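Local coordinates for protein transcriptional regulator, LacI family (Arthrobacter sp., PDB 4RKQ) that probably regulates transcription as a LacI-family regulator whose periplasmic-binding-protein-like core senses a small effector, likely a sugar, at residues T26-P31 and D227-G232. Residues are numbered along the deposited sequence; the frame is centred on the assembly and turned at random.
Sequences TNPYFP and DGIPLG. With EDO (1,2-ethanediol), chain F.
I229 packs against P28 and Y29 where the chain turns into helix 29-43. Its CG2 methyl lies 3.5 Å from Y29 N and also touches Y29 CB. Its CD1 methyl meets P28 CB at 3.9 Å. L231 CD1 extends this apolar patch, 4.3 Å from P28 CG, and L231 also packs on L231 of the second subunit.

The D227 side chain crosses that of Y29 at about a right angle, with the carboxylate and ring planes 34° apart. D227 OD2 is 3.6 Å from Y29 CB. The phenol end of Y29 is held elsewhere, by a hydrogen bond to Y77.

No direct hydrogen bond joins the two segments; a water and a 1,2-ethanediol bridge them. The water donates to both N27 OD1 and D227 OD2. The diol gives O1 to D227 OD2 and O2, at 2.7 Å, to D227 OD1, so both carboxylate oxygens are engaged. N27 ND2 donates to diol O1 over 3.0 Å, and diol C2 sits over one face of the Y29 ring. R151 and N199 also bind the diol.

N27 precedes the turn that leads into the helix. It has CG anti to its backbone N (chi1 172°), which lets OD1 reach back to accept from Y29 N at 3.0 Å. The donor Y29 N lies above the plane of the N27 side-chain carbonyl, 49° out of it. One amide thus takes the capping bond at OD1 and holds the diol with ND2.

The diol probably comes from the crystallisation liquor. Its site, between the two lobes of a periplasmic-binding-protein-like fold, is consistent with the effector pocket of LacI-family regulators.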
# COMPACT_ATOMS: atom_id res chain seq x y z
N THR A 26 -2.66 -3.91 4.25
CA THR A 26 -2.92 -2.64 4.93
C THR A 26 -1.70 -2.01 5.58
O THR A 26 -1.72 -0.83 5.89
CB THR A 26 -4.04 -2.81 6.00
OG1 THR A 26 -3.65 -3.79 6.97
CG2 THR A 26 -5.35 -3.25 5.33
N ASN A 27 -0.66 -2.80 5.85
CA ASN A 27 0.63 -2.24 6.23
C ASN A 27 1.36 -2.01 4.93
O ASN A 27 1.59 -2.97 4.20
CB ASN A 27 1.37 -3.23 7.10
CG ASN A 27 2.80 -2.80 7.38
OD1 ASN A 27 3.33 -1.85 6.79
ND2 ASN A 27 3.45 -3.55 8.24
N PRO A 28 1.64 -0.75 4.57
CA PRO A 28 2.20 -0.47 3.24
C PRO A 28 3.49 -1.21 2.89
O PRO A 28 3.83 -1.31 1.69
CB PRO A 28 2.43 1.03 3.26
CG PRO A 28 1.41 1.53 4.22
CD PRO A 28 1.35 0.49 5.30
N TYR A 29 4.22 -1.73 3.88
CA TYR A 29 5.36 -2.58 3.59
C TYR A 29 4.96 -3.73 2.68
O TYR A 29 5.69 -4.05 1.76
CB TYR A 29 5.97 -3.14 4.88
CG TYR A 29 7.08 -4.09 4.55
CD1 TYR A 29 8.29 -3.61 4.07
CD2 TYR A 29 6.91 -5.47 4.63
CE1 TYR A 29 9.29 -4.49 3.70
CE2 TYR A 29 7.93 -6.35 4.28
CZ TYR A 29 9.11 -5.85 3.78
OH TYR A 29 10.14 -6.69 3.41
N PHE A 30 3.83 -4.38 2.93
CA PHE A 30 3.55 -5.63 2.24
C PHE A 30 3.22 -5.45 0.76
O PHE A 30 3.76 -6.19 -0.05
CB PHE A 30 2.56 -6.53 3.00
CG PHE A 30 3.14 -7.09 4.28
CD1 PHE A 30 4.21 -7.94 4.23
CD2 PHE A 30 2.70 -6.65 5.52
CE1 PHE A 30 4.79 -8.40 5.38
CE2 PHE A 30 3.24 -7.14 6.67
CZ PHE A 30 4.30 -8.03 6.61
N PRO A 31 2.45 -4.44 0.40
CA PRO A 31 2.29 -4.20 -1.04
C PRO A 31 3.57 -3.78 -1.73
O PRO A 31 3.78 -4.14 -2.86
CB PRO A 31 1.25 -3.08 -1.12
CG PRO A 31 0.71 -2.92 0.24
CD PRO A 31 1.46 -3.71 1.22
N ASP A 227 11.74 0.25 7.60
CA ASP A 227 11.16 -0.45 6.45
C ASP A 227 11.54 0.28 5.15
O ASP A 227 11.86 -0.34 4.16
CB ASP A 227 9.62 -0.62 6.51
CG ASP A 227 9.15 -1.77 7.39
OD1 ASP A 227 9.96 -2.64 7.81
OD2 ASP A 227 7.91 -1.83 7.66
N GLY A 228 11.49 1.60 5.16
CA GLY A 228 11.73 2.35 3.94
C GLY A 228 10.52 2.34 3.01
O GLY A 228 10.67 2.33 1.80
N ILE A 229 9.30 2.31 3.56
CA ILE A 229 8.10 2.39 2.69
C ILE A 229 8.06 3.78 1.98
O ILE A 229 8.47 4.78 2.54
CB ILE A 229 6.79 2.09 3.46
CG1 ILE A 229 6.55 3.04 4.61
CG2 ILE A 229 6.80 0.66 4.01
CD1 ILE A 229 5.22 2.86 5.26
N PRO A 230 7.57 3.84 0.75
CA PRO A 230 7.52 5.13 0.02
C PRO A 230 6.73 6.23 0.73
O PRO A 230 7.01 7.40 0.53
CB PRO A 230 6.84 4.76 -1.30
CG PRO A 230 7.15 3.30 -1.48
CD PRO A 230 7.20 2.70 -0.11
N LEU A 231 5.75 5.85 1.55
CA LEU A 231 5.00 6.80 2.40
C LEU A 231 5.94 7.76 3.20
O LEU A 231 5.58 8.90 3.51
CB LEU A 231 4.19 5.97 3.41
CG LEU A 231 2.95 6.49 4.12
CD1 LEU A 231 2.59 5.56 5.26
CD2 LEU A 231 3.12 7.88 4.66
N GLY A 232 7.12 7.28 3.57
CA GLY A 232 8.06 8.04 4.38
C GLY A 232 8.47 9.33 3.69
O GLY A 232 8.75 10.30 4.35
C1 EDO F . 6.68 -5.07 8.80
O1 EDO F . 6.43 -3.67 8.58
C2 EDO F . 8.02 -5.48 8.24
O2 EDO F . 9.00 -4.79 9.03
O HOH W 1 5.62 -0.16 7.78